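Side-chain contacts in glycerol-3-phosphate dehydrogenase [NAD(P)+] (Coxiella burnetii, PDB 3K96), which probably catalyses the NAD(P)H-dependent reduction of dihydroxyacetone phosphate to sn-glycerol 3-phosphate, the key precursor for phospholipid synthesis: residues Glu114-Met119 with Glu145-Glu150; Pro162-Glu167 with Cys274-Ser279. All blocks are in the same frame, centred on the assembly; numbering follows the deposited sequence. Where two conformers were deposited one is given.

The two contacts share no helix or strand and lie on opposite sides of the chain's centre, their own centres about 28 Å apart. Contact 1 is largely buried and stays within the N-terminal nucleotide-binding domain, where two neighbouring sheet-covering helices meet through aliphatic branches while the carboxylate of E150 is held by a lysine and an arginine outside the segments. Contact 2 is partly exposed. It joins a loop and helix start of the N-terminal domain to a turn of the helical C-terminal domain, close to predicted substrate and cofactor residues and to the second subunit. One leucine there meets a polar turn. The chain itself connects them: helix 143-151 leads into strand 156-160, after which segment 162-167 begins.

Contact 1: Glu114-Met119 with Glu145-Glu150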
loop_
_atom_site.group_PDB
_atom_site.type_symbol
_atom_site.label_atom_id
_atom_site.label_comp_id
_atom_site.label_asym_id
_atom_site.label_seq_id
_atom_site.Cartn_x
_atom_site.Cartn_y
_atom_site.Cartn_z
ATOM N N GLU A 114 -2.335 -18.101 -27.002
ATOM C CA GLU A 114 -2.776 -19.428 -27.430
ATOM C C GLU A 114 -4.295 -19.585 -27.417
ATOM O O GLU A 114 -4.887 -20.112 -28.364
ATOM C CB GLU A 114 -2.144 -20.529 -26.564
ATOM C CG GLU A 114 -0.654 -20.847 -26.844
ATOM C CD GLU A 114 0.335 -19.815 -26.311
ATOM O OE1 GLU A 114 -0.041 -18.922 -25.505
ATOM O OE2 GLU A 114 1.517 -19.924 -26.692
ATOM N N VAL A 115 -4.919 -19.130 -26.338
ATOM C CA VAL A 115 -6.358 -19.232 -26.174
ATOM C C VAL A 115 -7.073 -18.357 -27.223
ATOM O O VAL A 115 -8.019 -18.805 -27.863
ATOM C CB VAL A 115 -6.816 -18.826 -24.769
ATOM C CG1 VAL A 115 -8.327 -18.934 -24.673
ATOM C CG2 VAL A 115 -6.146 -19.711 -23.733
ATOM N N ILE A 116 -6.618 -17.117 -27.400
ATOM C CA ILE A 116 -7.225 -16.233 -28.392
ATOM C C ILE A 116 -7.127 -16.864 -29.794
ATOM O O ILE A 116 -8.087 -16.873 -30.538
ATOM C CB ILE A 116 -6.573 -14.848 -28.374
ATOM C CG1 ILE A 116 -6.980 -14.079 -27.090
ATOM C CG2 ILE A 116 -6.977 -14.025 -29.596
ATOM C CD1 ILE A 116 -8.508 -13.891 -26.900
ATOM N N THR A 117 -5.965 -17.430 -30.117
ATOM C CA THR A 117 -5.763 -18.056 -31.400
ATOM C C THR A 117 -6.816 -19.159 -31.648
ATOM O O THR A 117 -7.431 -19.230 -32.715
ATOM C CB THR A 117 -4.339 -18.625 -31.517
ATOM O OG1 THR A 117 -3.372 -17.555 -31.486
ATOM C CG2 THR A 117 -4.171 -19.399 -32.830
ATOM N N ARG A 118 -7.022 -19.988 -30.636
ATOM C CA ARG A 118 -7.953 -21.099 -30.693
ATOM C C ARG A 118 -9.413 -20.669 -30.713
ATOM O O ARG A 118 -10.293 -21.436 -31.120
ATOM C CB ARG A 118 -7.649 -22.047 -29.543
ATOM C CG ARG A 118 -6.338 -22.741 -29.805
ATOM C CD ARG A 118 -5.696 -23.421 -28.615
ATOM N NE ARG A 118 -4.499 -24.150 -29.065
ATOM C CZ ARG A 118 -3.350 -23.579 -29.448
ATOM N NH1 ARG A 118 -3.205 -22.243 -29.469
ATOM N NH2 ARG A 118 -2.340 -24.348 -29.845
ATOM N N MET A 119 -9.674 -19.437 -30.307
ATOM C CA MET A 119 -11.020 -18.931 -30.351
ATOM C C MET A 119 -11.390 -18.404 -31.729
ATOM O O MET A 119 -12.562 -18.175 -31.973
ATOM C CB MET A 119 -11.206 -17.809 -29.344
ATOM C CG MET A 119 -11.075 -18.278 -27.917
ATOM S SD MET A 119 -11.014 -16.942 -26.704
ATOM C CE MET A 119 -12.608 -16.158 -26.932
ATOM N N GLU A 145 -5.416 -5.422 -27.241
ATOM C CA GLU A 145 -4.907 -5.373 -28.582
ATOM C C GLU A 145 -4.884 -6.784 -29.198
ATOM O O GLU A 145 -5.244 -6.962 -30.387
ATOM C CB GLU A 145 -3.539 -4.673 -28.636
ATOM C CG GLU A 145 -3.025 -4.476 -30.048
ATOM C CD GLU A 145 -2.216 -5.643 -30.551
ATOM O OE1 GLU A 145 -1.302 -6.063 -29.808
ATOM O OE2 GLU A 145 -2.453 -6.117 -31.692
ATOM N N VAL A 146 -4.503 -7.787 -28.408
ATOM C CA VAL A 146 -4.515 -9.145 -28.910
ATOM C C VAL A 146 -5.969 -9.510 -29.238
ATOM O O VAL A 146 -6.256 -10.066 -30.300
ATOM C CB VAL A 146 -3.960 -10.143 -27.909
ATOM C CG1 VAL A 146 -4.067 -11.550 -28.470
ATOM C CG2 VAL A 146 -2.478 -9.779 -27.520
ATOM N N VAL A 147 -6.890 -9.173 -28.341
ATOM C CA VAL A 147 -8.274 -9.489 -28.582
ATOM C C VAL A 147 -8.793 -8.755 -29.845
ATOM O O VAL A 147 -9.333 -9.391 -30.767
ATOM C CB VAL A 147 -9.182 -9.194 -27.367
ATOM C CG1 VAL A 147 -10.630 -9.408 -27.752
ATOM C CG2 VAL A 147 -8.837 -10.098 -26.145
ATOM N N ALA A 148 -8.599 -7.439 -29.902
ATOM C CA ALA A 148 -9.093 -6.640 -31.027
ATOM C C ALA A 148 -8.452 -7.026 -32.369
ATOM O O ALA A 148 -9.158 -7.260 -33.359
ATOM C CB ALA A 148 -8.909 -5.140 -30.754
ATOM N N THR A 149 -7.127 -7.110 -32.401
ATOM C CA THR A 149 -6.414 -7.464 -33.625
ATOM C C THR A 149 -6.753 -8.857 -34.160
ATOM O O THR A 149 -7.003 -9.022 -35.347
ATOM C CB THR A 149 -4.895 -7.370 -33.404
ATOM O OG1 THR A 149 -4.579 -6.020 -33.090
ATOM C CG2 THR A 149 -4.093 -7.804 -34.652
ATOM N N GLU A 150 -6.789 -9.853 -33.286
ATOM C CA GLU A 150 -7.031 -11.216 -33.720
ATOM C C GLU A 150 -8.496 -11.629 -33.905
ATOM O O GLU A 150 -8.773 -12.430 -34.767
ATOM C CB GLU A 150 -6.367 -12.208 -32.747
ATOM C CG GLU A 150 -4.909 -11.951 -32.471
ATOM C CD GLU A 150 -4.053 -11.854 -33.725
ATOM O OE1 GLU A 150 -4.442 -12.442 -34.747
ATOM O OE2 GLU A 150 -2.962 -11.218 -33.675
#
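E150 meets I116 through its aliphatic stem, while its carboxylate is gripped from elsewhere: OE1 forms a salt bridge with K120, the residue after M119, so the charged end also ties the second segment to the chain of the first; OE2 pairs with R141. At the edge of the R118 guanidinium, and in its plane, lies E114 O, 2.9 Å from R118 NH1; R118 N reaches the same oxygen from the opposite face of the carbonyl plane. On the carboxylate of E145, T149 OG1 lies on the anti side of OE2 at a doubtfully short 2.5 Å, and OE1 pairs with R141.

The contact proper is aliphatic and centres on I116. I116 CG2, anti to the backbone N (chi1 of CG1 -71°), lies 3.7 Å from E150 CB and 4.0 Å from V146 CG1. The other branch carries I116 CD1 to within 3.9 Å of V147 CG2, the two side chains crossing at about a right angle.

The axes of segments 114-119 and 145-150 run 22° from parallel and approach to 10.3 Å. Helix 109-119 follows strand 102-105 and helix 143-151 follows strand 128-131, neighbouring parallel strands of the Rossmann-like sheet: I116 also packs on I105 of the first strand, and V147 on I129 and W131 of the second.

Contact 2: Pro162-Glu167 with Cys274-Ser279; sequences PSLATE and CTDNQS
L164 supplies the van der Waals part of this contact, pushing its two methyls against the turn D276-S279. L164 CD1 lies 3.5 Å from D276 OD2, the two side chains coming from opposite directions, and also touches Q278 CG at 4.0 Å. L164 CD2 rests 4.0 Å from Q278 CB, and the leucine crosses the glutamine at about a right angle. Q278 is bent at chi2 (-64°), and its NE2 ends 4.4 Å from T166 OG1, too far for a hydrogen bond.

Hydrogen bonds shape the turn from within. Q278 N donates to D276 OD2 at 2.9 Å, on the anti side and 31° out of the carboxylate plane, forming an Asx turn within a type I beta turn. S279 OG caps R282 N at the start of the next helix.

On the second subunit, S233 OG pairs with D276 OD1, the backbone N atoms of S233 and N234 with E167, and N234 OD1 with L164 N. Both domains and the dimer interface converge beside S163, A165 and S279, predicted to bind substrate or NADPH.

E167 OE2 comes 5.6 Å from D276 OD1, and the neighbouring subunit's donors probably ease their repulsion. Leucine methyls join the segments directly, while the turn and the second subunit hold these carboxylates, which probably helps fix the segments against each other.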
loop_
_atom_site.group_PDB
_atom_site.type_symbol
_atom_site.label_atom_id
_atom_site.label_comp_id
_atom_site.label_asym_id
_atom_site.label_seq_id
_atom_site.Cartn_x
_atom_site.Cartn_y
_atom_site.Cartn_z
ATOM N N PRO A 162 -7.688 -5.948 -6.053
ATOM C CA PRO A 162 -7.140 -6.810 -5.011
ATOM C C PRO A 162 -8.131 -7.931 -4.770
ATOM O O PRO A 162 -9.159 -7.735 -4.123
ATOM C CB PRO A 162 -7.030 -5.890 -3.792
ATOM C CG PRO A 162 -8.018 -4.800 -4.033
ATOM C CD PRO A 162 -8.183 -4.671 -5.525
ATOM N N SER A 163 -7.814 -9.113 -5.242
ATOM C CA SER A 163 -8.783 -10.187 -5.142
ATOM C C SER A 163 -8.209 -11.579 -5.022
ATOM O O SER A 163 -8.242 -12.326 -6.002
ATOM C CB SER A 163 -9.643 -10.136 -6.396
ATOM O OG SER A 163 -8.813 -10.219 -7.541
ATOM N N LEU A 164 -7.699 -11.950 -3.845
ATOM C CA LEU A 164 -7.213 -13.308 -3.630
ATOM C C LEU A 164 -8.368 -14.252 -3.925
ATOM O O LEU A 164 -9.457 -14.065 -3.416
ATOM C CB LEU A 164 -6.786 -13.537 -2.187
ATOM C CG LEU A 164 -5.571 -12.785 -1.656
ATOM C CD1 LEU A 164 -5.295 -13.236 -0.216
ATOM C CD2 LEU A 164 -4.350 -13.039 -2.598
ATOM N N ALA A 165 -8.121 -15.273 -4.719
ATOM C CA ALA A 165 -9.184 -16.206 -5.121
ATOM C C ALA A 165 -9.822 -16.932 -3.937
ATOM O O ALA A 165 -11.044 -17.096 -3.890
ATOM C CB ALA A 165 -8.634 -17.215 -6.169
ATOM N N THR A 166 -8.998 -17.353 -2.971
ATOM C CA THR A 166 -9.471 -18.070 -1.787
ATOM C C THR A 166 -10.443 -17.226 -0.950
ATOM O O THR A 166 -11.458 -17.746 -0.465
ATOM C CB THR A 166 -8.262 -18.581 -0.875
ATOM O OG1 THR A 166 -7.370 -17.492 -0.607
ATOM C CG2 THR A 166 -7.455 -19.713 -1.574
ATOM N N GLU A 167 -10.165 -15.925 -0.806
ATOM C CA GLU A 167 -11.043 -15.036 -0.013
ATOM C C GLU A 167 -12.376 -14.754 -0.725
ATOM O O GLU A 167 -13.426 -14.599 -0.077
ATOM C CB GLU A 167 -10.331 -13.722 0.357
ATOM C CG GLU A 167 -9.094 -13.935 1.286
ATOM C CD GLU A 167 -8.503 -12.619 1.841
ATOM O OE1 GLU A 167 -8.756 -11.553 1.240
ATOM O OE2 GLU A 167 -7.792 -12.665 2.893
ATOM N N CYS A 274 2.066 -7.215 -2.798
ATOM C CA CYS A 274 3.395 -6.988 -2.232
ATOM C C CYS A 274 3.508 -7.326 -0.735
ATOM O O CYS A 274 4.604 -7.355 -0.191
ATOM C CB CYS A 274 3.819 -5.550 -2.471
ATOM S SG CYS A 274 4.180 -5.202 -4.200
ATOM N N THR A 275 2.390 -7.584 -0.068
ATOM C CA THR A 275 2.438 -7.879 1.344
ATOM C C THR A 275 1.841 -9.222 1.755
ATOM O O THR A 275 1.981 -9.611 2.890
ATOM C CB THR A 275 1.708 -6.786 2.144
ATOM O OG1 THR A 275 0.333 -6.745 1.748
ATOM C CG2 THR A 275 2.339 -5.415 1.904
ATOM N N ASP A 276 1.216 -9.963 0.853
ATOM C CA ASP A 276 0.561 -11.180 1.289
ATOM C C ASP A 276 1.358 -12.491 1.153
ATOM O O ASP A 276 2.119 -12.665 0.213
ATOM C CB ASP A 276 -0.724 -11.348 0.515
ATOM C CG ASP A 276 -1.773 -12.032 1.330
ATOM O OD1 ASP A 276 -2.359 -11.345 2.208
ATOM O OD2 ASP A 276 -2.028 -13.224 1.095
ATOM N N ASN A 277 1.150 -13.414 2.093
ATOM C CA ASN A 277 1.771 -14.751 2.030
ATOM C C ASN A 277 1.232 -15.530 0.847
ATOM O O ASN A 277 1.929 -16.366 0.302
ATOM C CB ASN A 277 1.467 -15.593 3.290
ATOM C CG ASN A 277 1.907 -17.095 3.142
ATOM O OD1 ASN A 277 1.072 -18.008 3.141
ATOM N ND2 ASN A 277 3.205 -17.325 2.975
ATOM N N GLN A 278 -0.005 -15.250 0.443
ATOM C CA GLN A 278 -0.646 -16.020 -0.643
ATOM C C GLN A 278 -0.111 -15.721 -2.041
ATOM O O GLN A 278 -0.391 -16.446 -2.986
ATOM C CB GLN A 278 -2.165 -15.793 -0.640
ATOM C CG GLN A 278 -2.843 -16.215 0.636
ATOM C CD GLN A 278 -2.741 -17.694 0.867
ATOM O OE1 GLN A 278 -2.326 -18.132 1.938
ATOM N NE2 GLN A 278 -3.082 -18.480 -0.150
ATOM N N SER A 279 0.657 -14.657 -2.167
ATOM C CA SER A 279 1.201 -14.273 -3.450
ATOM C C SER A 279 2.382 -15.162 -3.807
ATOM O O SER A 279 3.440 -15.070 -3.169
ATOM C CB SER A 279 1.654 -12.804 -3.385
ATOM O OG SER A 279 2.311 -12.388 -4.579
#